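Galactitol 1-phosphate 5-dehydrogenase (Escherichia coli, PDB 4UEJ) catalyses the zinc-dependent, NAD-linked oxidation of galactitol 1-phosphate to D-tagatose 6-phosphate, a step in galactitol metabolism. Local coordinates at residues 20-25 and 65-70; 27-32 and 120-125; 79-84 and 126-131; 84-89 and 104-109; 150-155 and 284-289. All blocks are in the same frame, centred on the assembly; numbering follows the deposited sequence. Where two conformers were deposited one is given.

From the N terminus, contact 1 closes a loop of 39 residues by laying 20-25 against the end of strand 60-68. Contact 2 crosses it: strand 27-36 starts inside that loop and waits for its partner at 120-124. Contact 3, joining strands 80-83 and 128-130, opens after contact 1 has closed and crosses contact 2 in turn. Contact 4 nests inside the loops of both, shares V84 with contact 3, and encloses the remaining three cysteines of the four-cysteine zinc site. These four contacts tie together parts of the GroES-like domain. Contact 5 follows in series, joining helix 143-155 to an outer strand of the Rossmann-type parallel sheet; Y106, L86 and F108 of contact 4 touch its W287 and M288.

Contact 1 (20-25 and 65-70); sequences PEIKHQ and IDAVGS
I22 carries the apolar half of this surface contact. Its CG1 branch stands anti to the carbonyl carbon (chi1 -68°) and runs on extended, so that the tip CD1 comes down on the backbone of 67-69 instead of meeting a large side chain. CD1 lies 3.5 Å from V68 C and also reaches A67 CB at 3.8 Å, the sole pairing of apolar side chains between the two segments. The CG2 branch, anti to the backbone N, leans the other way toward G69 CA. At the polar end Q25 has its CG in the crowded position between N and carbonyl carbon (chi1 68°), with an extended chain beyond it. S70 takes the same crowded position with OG (chi1 53°), which sets the hydroxyl beside Q25 CB at 3.6 Å. One water joins the two tips, donating to Q25 OE1 at 2.6 Å and hydrogen-bonded to S70 OG at 2.6 Å. Between these ends the backbones themselves meet, G69 CA making a CA-H...O contact of 3.4 Å with Q25 O. A beta carbon on G69 would run into the carbonyl oxygens of H24 and Q25, so the close approach depends on its absence. V68 turns its side chain to the far side, onto V28. The loop 20-25 thus lies beside the end of strand 60-68, where that strand pairs with strand 27-36: D66 and A67 both face R29 in a classic beta bulge, the backbone of G69 pairs with E27, and H24 and P20 reach across to strand 120-124.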
# COMPACT_ATOMS: atom_id res chain seq x y z
N PRO A 20 38.17 6.91 -20.48
CA PRO A 20 37.42 8.17 -20.51
C PRO A 20 38.17 9.29 -19.78
O PRO A 20 38.86 9.02 -18.80
CB PRO A 20 36.12 7.83 -19.79
CG PRO A 20 36.45 6.64 -18.94
CD PRO A 20 37.46 5.86 -19.73
N GLU A 21 38.04 10.52 -20.27
CA GLU A 21 38.72 11.64 -19.65
C GLU A 21 37.76 12.47 -18.81
O GLU A 21 36.56 12.47 -19.04
CB GLU A 21 39.38 12.52 -20.72
CG GLU A 21 40.46 11.81 -21.53
CD GLU A 21 41.65 11.36 -20.68
OE1 GLU A 21 41.95 12.02 -19.67
OE2 GLU A 21 42.28 10.34 -21.03
N ILE A 22 38.30 13.15 -17.81
CA ILE A 22 37.53 14.08 -17.01
C ILE A 22 37.24 15.30 -17.87
O ILE A 22 38.15 15.89 -18.44
CB ILE A 22 38.27 14.49 -15.73
CG1 ILE A 22 38.38 13.29 -14.79
CG2 ILE A 22 37.57 15.66 -15.05
CD1 ILE A 22 39.20 13.56 -13.56
N LYS A 23 35.96 15.67 -17.98
CA LYS A 23 35.57 16.77 -18.86
C LYS A 23 35.01 17.98 -18.12
O LYS A 23 34.87 19.06 -18.71
CB LYS A 23 34.55 16.27 -19.89
CG LYS A 23 35.19 15.42 -20.98
CD LYS A 23 34.16 14.86 -21.94
CE LYS A 23 34.83 14.13 -23.09
NZ LYS A 23 33.83 13.58 -24.05
N HIS A 24 34.72 17.80 -16.84
CA HIS A 24 34.13 18.85 -16.02
C HIS A 24 34.76 18.92 -14.64
O HIS A 24 35.22 17.91 -14.10
CB HIS A 24 32.62 18.64 -15.88
CG HIS A 24 31.89 18.74 -17.18
ND1 HIS A 24 31.57 17.64 -17.94
CD2 HIS A 24 31.42 19.82 -17.85
CE1 HIS A 24 30.94 18.03 -19.03
NE2 HIS A 24 30.83 19.35 -19.00
N GLN A 25 34.74 20.11 -14.04
CA GLN A 25 35.48 20.35 -12.81
C GLN A 25 34.95 19.51 -11.65
O GLN A 25 35.68 19.27 -10.69
CB GLN A 25 35.44 21.83 -12.44
CG GLN A 25 34.07 22.34 -12.04
CD GLN A 25 34.10 23.79 -11.61
OE1 GLN A 25 35.17 24.38 -11.46
NE2 GLN A 25 32.93 24.38 -11.40
N ILE A 65 39.88 6.26 -6.62
CA ILE A 65 39.95 7.49 -7.41
C ILE A 65 41.27 7.51 -8.18
O ILE A 65 42.35 7.41 -7.59
CB ILE A 65 39.83 8.74 -6.53
CG1 ILE A 65 38.47 8.78 -5.82
CG2 ILE A 65 40.05 10.00 -7.38
CD1 ILE A 65 37.28 8.79 -6.75
N ASP A 66 41.16 7.62 -9.50
CA ASP A 66 42.32 7.65 -10.38
C ASP A 66 42.73 9.09 -10.65
O ASP A 66 43.92 9.39 -10.81
CB ASP A 66 42.01 6.93 -11.70
CG ASP A 66 43.16 6.97 -12.67
OD1 ASP A 66 44.17 6.29 -12.42
OD2 ASP A 66 43.05 7.69 -13.69
N ALA A 67 41.74 9.97 -10.70
CA ALA A 67 41.95 11.39 -10.97
C ALA A 67 40.70 12.18 -10.57
O ALA A 67 39.61 11.62 -10.50
CB ALA A 67 42.28 11.62 -12.43
N VAL A 68 40.87 13.47 -10.31
CA VAL A 68 39.73 14.32 -9.96
C VAL A 68 39.71 15.61 -10.77
O VAL A 68 40.75 16.11 -11.20
CB VAL A 68 39.71 14.69 -8.46
CG1 VAL A 68 39.61 13.44 -7.60
CG2 VAL A 68 40.94 15.51 -8.07
N GLY A 69 38.52 16.15 -10.97
CA GLY A 69 38.35 17.44 -11.61
C GLY A 69 38.88 18.54 -10.71
O GLY A 69 39.05 18.36 -9.51
N SER A 70 39.12 19.70 -11.30
CA SER A 70 39.76 20.81 -10.60
C SER A 70 38.86 21.40 -9.51
O SER A 70 39.33 22.13 -8.64
CB SER A 70 40.16 21.89 -11.60
OG SER A 70 39.05 22.26 -12.40
O HOH W 1 37.75 24.06 -11.09

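Contact 2 (27-32 and 120-125); sequences EVRVKI and YIVVKR
Strands 27-32 and 120-124 run antiparallel at 150°, with V28-V123 and V30-I121 as hydrogen-bonded pairs and E27-K124, R29-V122 and K31-Y120 as non-hydrogen-bonded ones. The N-H groups of V28 and V30 meet V123 O and I121 O nearly along the C=O axes. One face, formed by V28, V30, I121 and V123, is aliphatic: V28 CG2 touches V123 CG2 at 3.9 Å, and I32 CD1 reaches I121 CG2 from farther along the strand. On the other, V122 CG2 lies 4.0 Å from R29 CB, while the extended K31 chain runs alongside the Y120 ring, CB 3.6 Å from CE2. At the strand end E27 reaches out extended and K124 bends at chi2 (-53°) to lie beside it. Its NZ meets E27 OE2 at 2.9 Å from above the carboxylate plane, a salt bridge. E27 OE1 accepts the backbone N of K23 and rests against V122 CG1 at 3.5 Å. An alanine in place of E27 would lose the salt bridge and the acceptor for K23 N, and would probably leave the 20-25 loop less firmly tied to this strand pair. The R29 guanidinium is engaged by D66 in a salt bridge and by P20 O in a hydrogen bond. The valine and isoleucine face thus joins V128 and V81 in the barrel core, whereas the buried E27 carboxylate, held by a lysine ammonium and a backbone N-H, probably stays ionised.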
# COMPACT_ATOMS: atom_id res chain seq x y z
N GLU A 27 33.85 16.34 -11.85
CA GLU A 27 33.91 14.91 -12.12
C GLU A 27 35.13 14.24 -11.48
O GLU A 27 36.10 14.91 -11.13
CB GLU A 27 33.92 14.64 -13.62
CG GLU A 27 32.61 14.95 -14.28
CD GLU A 27 32.65 14.73 -15.78
OE1 GLU A 27 33.75 14.79 -16.38
OE2 GLU A 27 31.58 14.48 -16.36
N VAL A 28 35.05 12.92 -11.33
CA VAL A 28 36.20 12.12 -10.92
C VAL A 28 36.32 10.92 -11.84
O VAL A 28 35.35 10.53 -12.50
CB VAL A 28 36.08 11.61 -9.47
CG1 VAL A 28 35.93 12.77 -8.50
CG2 VAL A 28 34.90 10.66 -9.35
N ARG A 29 37.50 10.32 -11.90
CA ARG A 29 37.64 9.05 -12.60
C ARG A 29 37.94 7.96 -11.60
O ARG A 29 38.78 8.12 -10.71
CB ARG A 29 38.75 9.10 -13.67
CG ARG A 29 38.85 7.80 -14.46
CD ARG A 29 39.63 7.95 -15.76
NE ARG A 29 40.99 8.42 -15.54
CZ ARG A 29 41.48 9.53 -16.08
NH1 ARG A 29 40.73 10.28 -16.87
NH2 ARG A 29 42.74 9.89 -15.83
N VAL A 30 37.24 6.84 -11.75
CA VAL A 30 37.43 5.72 -10.84
C VAL A 30 38.06 4.53 -11.56
O VAL A 30 37.59 4.10 -12.60
CB VAL A 30 36.09 5.27 -10.22
CG1 VAL A 30 36.32 4.14 -9.25
CG2 VAL A 30 35.41 6.45 -9.54
N LYS A 31 39.12 3.99 -10.98
CA LYS A 31 39.65 2.72 -11.44
C LYS A 31 38.89 1.63 -10.71
O LYS A 31 38.98 1.51 -9.48
CB LYS A 31 41.15 2.62 -11.19
CG LYS A 31 41.76 1.34 -11.68
CD LYS A 31 43.27 1.34 -11.44
CE LYS A 31 43.85 -0.07 -11.50
NZ LYS A 31 45.32 -0.07 -11.26
N ILE A 32 38.11 0.85 -11.45
CA ILE A 32 37.16 -0.07 -10.84
C ILE A 32 37.82 -1.35 -10.34
O ILE A 32 38.59 -2.01 -11.06
CB ILE A 32 36.03 -0.40 -11.85
CG1 ILE A 32 35.25 0.88 -12.15
CG2 ILE A 32 35.10 -1.47 -11.30
CD1 ILE A 32 34.20 0.73 -13.21
N TYR A 120 37.79 1.56 -16.11
CA TYR A 120 37.69 2.93 -15.62
C TYR A 120 36.34 3.53 -15.96
O TYR A 120 35.72 3.16 -16.95
CB TYR A 120 38.78 3.82 -16.20
CG TYR A 120 40.19 3.41 -15.87
CD1 TYR A 120 40.85 2.45 -16.63
CD2 TYR A 120 40.89 4.00 -14.82
CE1 TYR A 120 42.15 2.08 -16.34
CE2 TYR A 120 42.20 3.63 -14.52
CZ TYR A 120 42.82 2.67 -15.29
OH TYR A 120 44.12 2.29 -15.01
N ILE A 121 35.90 4.46 -15.13
CA ILE A 121 34.70 5.22 -15.45
C ILE A 121 34.84 6.66 -14.97
O ILE A 121 35.50 6.93 -13.97
CB ILE A 121 33.45 4.55 -14.84
CG1 ILE A 121 32.17 5.18 -15.40
CG2 ILE A 121 33.51 4.57 -13.30
CD1 ILE A 121 30.89 4.50 -14.92
N VAL A 122 34.25 7.60 -15.70
CA VAL A 122 34.19 8.97 -15.24
C VAL A 122 32.76 9.27 -14.78
O VAL A 122 31.80 8.97 -15.48
CB VAL A 122 34.62 9.96 -16.34
CG1 VAL A 122 34.28 11.38 -15.95
CG2 VAL A 122 36.11 9.81 -16.61
N VAL A 123 32.62 9.82 -13.57
CA VAL A 123 31.32 10.15 -12.99
C VAL A 123 31.39 11.47 -12.23
O VAL A 123 32.48 11.99 -12.00
CB VAL A 123 30.81 9.04 -12.03
CG1 VAL A 123 30.73 7.69 -12.73
CG2 VAL A 123 31.69 8.95 -10.80
N LYS A 124 30.24 11.99 -11.81
CA LYS A 124 30.23 13.18 -10.97
C LYS A 124 30.72 12.86 -9.56
O LYS A 124 30.57 11.73 -9.09
CB LYS A 124 28.82 13.79 -10.88
CG LYS A 124 28.17 14.04 -12.22
CD LYS A 124 29.04 14.87 -13.13
CE LYS A 124 28.32 15.09 -14.46
NZ LYS A 124 29.14 15.83 -15.45
N ARG A 125 31.32 13.85 -8.91
CA ARG A 125 31.66 13.74 -7.49
C ARG A 125 30.48 13.20 -6.67
O ARG A 125 30.66 12.36 -5.78
CB ARG A 125 32.09 15.10 -6.93
CG ARG A 125 32.20 15.16 -5.40
CD ARG A 125 33.24 14.20 -4.88
NE ARG A 125 33.30 14.19 -3.42
CZ ARG A 125 32.62 13.34 -2.65
NH1 ARG A 125 31.81 12.44 -3.18
NH2 ARG A 125 32.75 13.41 -1.33

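Contact 3 (79-84 and 126-131); sequences DAVACV and KNVFAL
N127 turns its amide onto V84, just past the end of strand 80-83, with CG anti to its own carbonyl carbon (chi1 -69°) and chi2 of 129°, so that ND2 donates to V84 O at 2.8 Å, nearly along the C=O axis. This antiparallel pairing of strands 80-83 and 128-130 belongs to the GroES-like barrel of zinc-dependent alcohol dehydrogenases. N127 grips V84 twice, since V84 N also donates to N127 O, from well above that carbonyl's plane. V84 CG2, anti to its carbonyl carbon, packs on F129 CB at 3.6 Å. L131 CG stands anti to the carbonyl carbon (chi1 -49°), laying both methyls along the 80-82 backbone with CD2 3.9 Å from A82 CB. On the other face V81 CB meets V128 CB at 3.9 Å, next to V28 and V30 of the core. C83 points to that same side, its side chain about 6 Å from that of H59, a ligand of the catalytic zinc. A82 and F129 form the hydrogen-bonded pair, and L131 N continues the ladder by donating almost straight to A80 O at 2.9 Å. A80 O also accepts a hydrogen bond from a water, at 2.7 Å, and that water donates a second one to L131 O.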
# COMPACT_ATOMS: atom_id res chain seq x y z
N ASP A 79 41.93 7.30 -3.08
CA ASP A 79 40.81 7.16 -2.16
C ASP A 79 39.86 6.07 -2.64
O ASP A 79 39.57 5.96 -3.83
CB ASP A 79 40.05 8.48 -2.01
CG ASP A 79 40.84 9.53 -1.26
OD1 ASP A 79 41.89 9.17 -0.67
OD2 ASP A 79 40.42 10.70 -1.24
N ALA A 80 39.39 5.26 -1.69
CA ALA A 80 38.44 4.20 -1.99
C ALA A 80 37.03 4.75 -2.03
O ALA A 80 36.65 5.52 -1.16
CB ALA A 80 38.55 3.10 -0.96
N VAL A 81 36.26 4.35 -3.04
CA VAL A 81 34.88 4.80 -3.17
C VAL A 81 33.96 3.68 -3.64
O VAL A 81 34.40 2.71 -4.26
CB VAL A 81 34.75 5.98 -4.18
CG1 VAL A 81 35.46 7.21 -3.65
CG2 VAL A 81 35.30 5.58 -5.54
N ALA A 82 32.68 3.81 -3.31
CA ALA A 82 31.62 3.05 -3.96
C ALA A 82 30.88 3.99 -4.88
O ALA A 82 30.82 5.17 -4.62
CB ALA A 82 30.67 2.44 -2.95
N CYS A 83 30.30 3.45 -5.95
CA CYS A 83 29.48 4.27 -6.83
C CYS A 83 28.08 4.52 -6.25
O CYS A 83 27.45 3.60 -5.75
CB CYS A 83 29.36 3.61 -8.19
SG CYS A 83 28.32 4.49 -9.34
N VAL A 84 27.64 5.77 -6.33
CA VAL A 84 26.27 6.17 -6.07
C VAL A 84 25.66 6.39 -7.45
O VAL A 84 25.90 7.43 -8.06
CB VAL A 84 26.19 7.44 -5.22
CG1 VAL A 84 24.74 7.81 -4.92
CG2 VAL A 84 26.99 7.27 -3.95
N LYS A 126 29.28 13.65 -7.00
CA LYS A 126 28.10 13.24 -6.26
C LYS A 126 27.73 11.78 -6.53
O LYS A 126 26.85 11.24 -5.87
CB LYS A 126 26.92 14.15 -6.58
CG LYS A 126 27.03 15.51 -5.88
CD LYS A 126 25.74 16.29 -5.97
CE LYS A 126 25.57 17.22 -4.77
NZ LYS A 126 26.76 18.10 -4.59
N ASN A 127 28.41 11.16 -7.49
CA ASN A 127 28.19 9.75 -7.81
C ASN A 127 29.21 8.81 -7.16
O ASN A 127 29.30 7.64 -7.53
CB ASN A 127 28.22 9.51 -9.33
CG ASN A 127 27.04 10.13 -10.04
OD1 ASN A 127 27.22 10.86 -11.03
ND2 ASN A 127 25.83 9.82 -9.57
N VAL A 128 30.01 9.31 -6.23
CA VAL A 128 30.87 8.41 -5.46
C VAL A 128 30.72 8.67 -3.97
O VAL A 128 30.41 9.79 -3.55
CB VAL A 128 32.36 8.52 -5.85
CG1 VAL A 128 32.59 8.08 -7.28
CG2 VAL A 128 32.86 9.93 -5.64
N PHE A 129 30.96 7.62 -3.20
CA PHE A 129 30.76 7.61 -1.76
C PHE A 129 32.01 7.02 -1.14
O PHE A 129 32.37 5.89 -1.42
CB PHE A 129 29.51 6.80 -1.41
CG PHE A 129 29.31 6.55 0.06
CD1 PHE A 129 28.67 7.49 0.86
CD2 PHE A 129 29.70 5.35 0.63
CE1 PHE A 129 28.46 7.24 2.21
CE2 PHE A 129 29.49 5.10 1.97
CZ PHE A 129 28.88 6.05 2.76
N ALA A 130 32.69 7.82 -0.32
CA ALA A 130 33.99 7.43 0.22
C ALA A 130 33.86 6.28 1.21
O ALA A 130 33.01 6.31 2.09
CB ALA A 130 34.66 8.62 0.88
N LEU A 131 34.73 5.29 1.06
CA LEU A 131 34.77 4.13 1.95
C LEU A 131 35.78 4.35 3.07
O LEU A 131 36.76 5.06 2.89
CB LEU A 131 35.15 2.86 1.16
CG LEU A 131 34.37 2.61 -0.13
CD1 LEU A 131 34.86 1.36 -0.84
CD2 LEU A 131 32.93 2.51 0.21
O HOH W 2 37.92 6.63 0.98

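Contact 4 (84-89 and 104-109); sequences VPLLPC and AKYDFI. With ZN (zinc ion), chain C.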
# COMPACT_ATOMS: atom_id res chain seq x y z
N VAL A 84 27.64 5.77 -6.33
CA VAL A 84 26.27 6.17 -6.07
C VAL A 84 25.66 6.39 -7.45
O VAL A 84 25.90 7.43 -8.06
CB VAL A 84 26.19 7.44 -5.22
CG1 VAL A 84 24.74 7.81 -4.92
CG2 VAL A 84 26.99 7.27 -3.95
N PRO A 85 24.93 5.40 -7.97
CA PRO A 85 24.71 5.41 -9.42
C PRO A 85 23.65 6.38 -9.92
O PRO A 85 23.69 6.76 -11.09
CB PRO A 85 24.30 3.96 -9.73
CG PRO A 85 23.74 3.43 -8.41
CD PRO A 85 24.58 4.10 -7.35
N LEU A 86 22.72 6.78 -9.06
CA LEU A 86 21.68 7.74 -9.43
C LEU A 86 22.23 9.15 -9.45
O LEU A 86 22.93 9.54 -8.53
CB LEU A 86 20.50 7.68 -8.45
CG LEU A 86 19.47 8.81 -8.66
CD1 LEU A 86 18.72 8.46 -9.87
CD2 LEU A 86 18.54 9.01 -7.51
N LEU A 87 21.92 9.91 -10.50
CA LEU A 87 22.23 11.33 -10.49
C LEU A 87 20.95 12.13 -10.66
O LEU A 87 20.48 12.32 -11.78
CB LEU A 87 23.24 11.69 -11.59
CG LEU A 87 23.76 13.13 -11.55
CD1 LEU A 87 24.62 13.37 -10.31
CD2 LEU A 87 24.51 13.50 -12.83
N PRO A 88 20.38 12.59 -9.54
CA PRO A 88 19.22 13.48 -9.63
C PRO A 88 19.64 14.85 -10.15
O PRO A 88 20.84 15.18 -10.16
CB PRO A 88 18.70 13.55 -8.19
CG PRO A 88 19.81 13.14 -7.34
CD PRO A 88 20.78 12.32 -8.15
N CYS A 89 18.66 15.66 -10.55
CA CYS A 89 18.95 16.99 -11.08
C CYS A 89 19.19 18.00 -9.96
O CYS A 89 19.86 19.02 -10.16
CB CYS A 89 17.80 17.47 -11.99
SG CYS A 89 16.35 18.17 -11.14
N ALA A 104 12.33 13.65 -12.36
CA ALA A 104 11.89 13.32 -13.71
C ALA A 104 13.08 13.28 -14.67
O ALA A 104 13.03 12.63 -15.71
CB ALA A 104 10.85 14.32 -14.20
N LYS A 105 14.16 13.97 -14.29
CA LYS A 105 15.34 14.07 -15.13
C LYS A 105 16.59 13.53 -14.43
O LYS A 105 17.56 14.27 -14.26
CB LYS A 105 15.57 15.51 -15.56
CG LYS A 105 15.99 15.68 -17.01
CD LYS A 105 16.78 16.96 -17.22
CE LYS A 105 16.42 17.61 -18.55
NZ LYS A 105 17.50 18.50 -19.05
N TYR A 106 16.56 12.27 -14.02
CA TYR A 106 17.73 11.70 -13.37
C TYR A 106 18.52 10.81 -14.32
O TYR A 106 17.96 10.20 -15.23
CB TYR A 106 17.35 10.95 -12.09
CG TYR A 106 16.57 9.65 -12.20
CD1 TYR A 106 17.17 8.47 -12.64
CD2 TYR A 106 15.25 9.58 -11.77
CE1 TYR A 106 16.46 7.27 -12.69
CE2 TYR A 106 14.53 8.40 -11.83
CZ TYR A 106 15.14 7.25 -12.29
OH TYR A 106 14.42 6.07 -12.33
N ASP A 107 19.83 10.78 -14.12
CA ASP A 107 20.69 9.85 -14.84
C ASP A 107 20.91 8.64 -13.95
O ASP A 107 20.69 8.69 -12.74
CB ASP A 107 22.02 10.49 -15.22
CG ASP A 107 22.63 9.89 -16.47
OD1 ASP A 107 22.16 8.82 -16.93
OD2 ASP A 107 23.58 10.50 -17.01
N PHE A 108 21.32 7.53 -14.54
CA PHE A 108 21.60 6.36 -13.73
C PHE A 108 22.74 5.58 -14.33
O PHE A 108 22.66 5.10 -15.46
CB PHE A 108 20.36 5.48 -13.58
CG PHE A 108 20.49 4.49 -12.48
CD1 PHE A 108 21.10 3.26 -12.69
CD2 PHE A 108 20.04 4.79 -11.21
CE1 PHE A 108 21.23 2.36 -11.66
CE2 PHE A 108 20.18 3.90 -10.19
CZ PHE A 108 20.76 2.67 -10.41
N ILE A 109 23.83 5.48 -13.58
CA ILE A 109 25.02 4.79 -14.04
C ILE A 109 24.72 3.30 -14.17
O ILE A 109 24.31 2.65 -13.21
CB ILE A 109 26.18 5.05 -13.07
CG1 ILE A 109 26.59 6.53 -13.15
CG2 ILE A 109 27.36 4.11 -13.33
CD1 ILE A 109 27.29 7.03 -11.91
ZN ZN C . 15.25 16.54 -9.85
O HOH W 3 20.38 14.56 -13.55
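The F108 ring carries P85 on one face: CB sits 3.8 Å above its plane, offset toward the rim, in a CH-pi contact, and P85 CG reaches CZ at 3.7 Å. CG of F108 is anti to the backbone N (chi1 -165°), so the ring comes back along strand 86-87, with CD2 3.8 Å from L86 CA. H59, a ligand of the catalytic zinc, meets this ring edge-to-face, and bound glycerol lies about 4 Å from the F108 side chain. An alanine at F108 would remove the platform under P85 and the partner of H59, and would probably loosen the packing beside the glycerol. The Y106 ring is engaged by R112 in a cation-pi contact. Strands 86-87 and 107-108 form a short antiparallel ladder at the base of the four-cysteine zinc lobe known from alcohol dehydrogenases, where the metal is usually structural. C89 SG, placed between N and carbonyl carbon (chi1 81°), binds that zinc at 2.4 Å, and C92, C95 and C103 complete the site. L87 and D107 are the hydrogen-bonded pair, and L87 N-H...O to D107 O is nearly straight at 177°. I109 N donates to P85 O at 2.8 Å, from above the carbonyl plane. D107 OD1 also accepts the N-H of F108, meeting it out of the carboxylate plane. Nearer the metal, a water donates to L87 O at 2.9 Å and to K105 O.

Contact 5 (150-155 and 284-289); sequences LHAFHL and IGSWMN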
# COMPACT_ATOMS: atom_id res chain seq x y z
N LEU A 150 17.83 -1.29 3.07
CA LEU A 150 17.82 -0.27 4.10
C LEU A 150 16.82 0.82 3.76
O LEU A 150 16.18 1.36 4.65
CB LEU A 150 19.20 0.35 4.28
CG LEU A 150 20.23 -0.58 4.93
CD1 LEU A 150 21.53 0.21 5.16
CD2 LEU A 150 19.71 -1.09 6.26
N HIS A 151 16.70 1.14 2.48
CA HIS A 151 15.76 2.17 2.06
C HIS A 151 14.32 1.74 2.34
O HIS A 151 13.52 2.53 2.83
CB HIS A 151 15.90 2.48 0.57
CG HIS A 151 15.00 3.60 0.11
ND1 HIS A 151 15.14 4.89 0.57
CD2 HIS A 151 13.94 3.61 -0.73
CE1 HIS A 151 14.21 5.65 0.03
NE2 HIS A 151 13.47 4.90 -0.78
N ALA A 152 14.02 0.48 2.04
CA ALA A 152 12.70 -0.07 2.37
C ALA A 152 12.43 -0.04 3.88
O ALA A 152 11.33 0.37 4.29
CB ALA A 152 12.54 -1.47 1.84
N PHE A 153 13.40 -0.46 4.70
CA PHE A 153 13.24 -0.34 6.16
C PHE A 153 12.98 1.11 6.60
O PHE A 153 12.15 1.38 7.47
CB PHE A 153 14.47 -0.87 6.91
CG PHE A 153 14.68 -2.36 6.76
CD1 PHE A 153 13.63 -3.20 6.45
CD2 PHE A 153 15.95 -2.90 6.92
CE1 PHE A 153 13.83 -4.57 6.31
CE2 PHE A 153 16.15 -4.28 6.79
CZ PHE A 153 15.10 -5.10 6.47
N HIS A 154 13.71 2.03 5.99
CA HIS A 154 13.54 3.45 6.30
C HIS A 154 12.13 3.93 6.00
O HIS A 154 11.52 4.63 6.80
CB HIS A 154 14.56 4.29 5.52
CG HIS A 154 14.45 5.76 5.77
ND1 HIS A 154 14.85 6.70 4.85
CD2 HIS A 154 13.99 6.45 6.84
CE1 HIS A 154 14.63 7.91 5.34
NE2 HIS A 154 14.11 7.78 6.55
N LEU A 155 11.60 3.54 4.85
CA LEU A 155 10.24 3.95 4.48
C LEU A 155 9.22 3.37 5.44
O LEU A 155 8.17 3.95 5.64
CB LEU A 155 9.89 3.51 3.06
CG LEU A 155 10.66 4.24 1.95
CD1 LEU A 155 10.27 3.66 0.61
CD2 LEU A 155 10.40 5.73 1.99
N ILE A 284 3.87 -0.31 0.92
CA ILE A 284 4.85 0.76 0.81
C ILE A 284 5.66 0.54 -0.45
O ILE A 284 6.42 -0.42 -0.54
CB ILE A 284 5.78 0.77 2.04
CG1 ILE A 284 4.96 0.99 3.33
CG2 ILE A 284 6.91 1.79 1.89
CD1 ILE A 284 5.71 0.60 4.60
N GLY A 285 5.48 1.40 -1.44
CA GLY A 285 6.30 1.29 -2.63
C GLY A 285 7.68 1.83 -2.30
O GLY A 285 7.81 2.90 -1.68
N SER A 286 8.70 1.08 -2.69
CA SER A 286 10.06 1.50 -2.43
C SER A 286 10.76 1.60 -3.77
O SER A 286 10.59 0.75 -4.64
CB SER A 286 10.78 0.52 -1.49
OG SER A 286 12.04 1.05 -1.09
N TRP A 287 11.50 2.68 -3.97
CA TRP A 287 12.14 2.86 -5.26
C TRP A 287 13.52 3.37 -5.03
O TRP A 287 13.73 4.39 -4.36
CB TRP A 287 11.36 3.82 -6.16
CG TRP A 287 11.89 3.84 -7.57
CD1 TRP A 287 12.36 4.92 -8.26
CD2 TRP A 287 12.01 2.72 -8.46
NE1 TRP A 287 12.75 4.55 -9.53
CE2 TRP A 287 12.55 3.20 -9.67
CE3 TRP A 287 11.70 1.36 -8.35
CZ2 TRP A 287 12.79 2.36 -10.76
CZ3 TRP A 287 11.94 0.53 -9.43
CH2 TRP A 287 12.48 1.04 -10.62
N MET A 288 14.48 2.61 -5.56
CA MET A 288 15.89 2.90 -5.42
C MET A 288 16.33 2.94 -3.97
O MET A 288 15.93 2.08 -3.18
CB MET A 288 16.23 4.21 -6.14
CG MET A 288 16.00 4.11 -7.63
SD MET A 288 16.85 5.38 -8.57
CE MET A 288 15.49 6.40 -9.09
N ASN A 289 17.19 3.88 -3.62
CA ASN A 289 17.85 3.78 -2.32
C ASN A 289 18.48 5.06 -1.80
O ASN A 289 19.63 5.06 -1.35
CB ASN A 289 18.91 2.67 -2.39
CG ASN A 289 19.61 2.56 -3.77
OD1 ASN A 289 18.98 2.49 -4.84
ND2 ASN A 289 20.92 2.49 -3.72
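The helix packs tightly through two side chains. L155, with CG anti to its carbonyl carbon (chi1 -69°), sets CB 3.6 Å from I284 CG2 and drives CD1 to 3.4 Å from G285 O. H151 projects with CG anti to the backbone N (chi1 -177°), and its imidazole slots between L155 CG, 3.9 Å above one face, and N289 on the opposite face, whose CA makes an off-centre CH-pi contact. S286 OG approaches the ring at CD2, 3.2 Å away. Both ring nitrogens have carboxylate partners, ND1 with E298 and NE2 with E280 of the second subunit, which would probably favour a charged imidazolium. The far side is looser: the helix covers little of W287 and M288, both of which touch Y106, and M288 was modelled in two conformers. W287 is held instead by E280 and R278 of the second subunit. N289, by contrast, is buried, its ND2 donating to T147 OG1, close to E144 and the glycerol. Helix 143-155 thereby lies against strand 282-285, the edge of the Rossmann-type parallel sheet within this chain. The backbone of G285 is hydrogen-bonded to the second subunit, while F153 packs on strand 231-235 and helix 171-182, and L150 on helix 297-307.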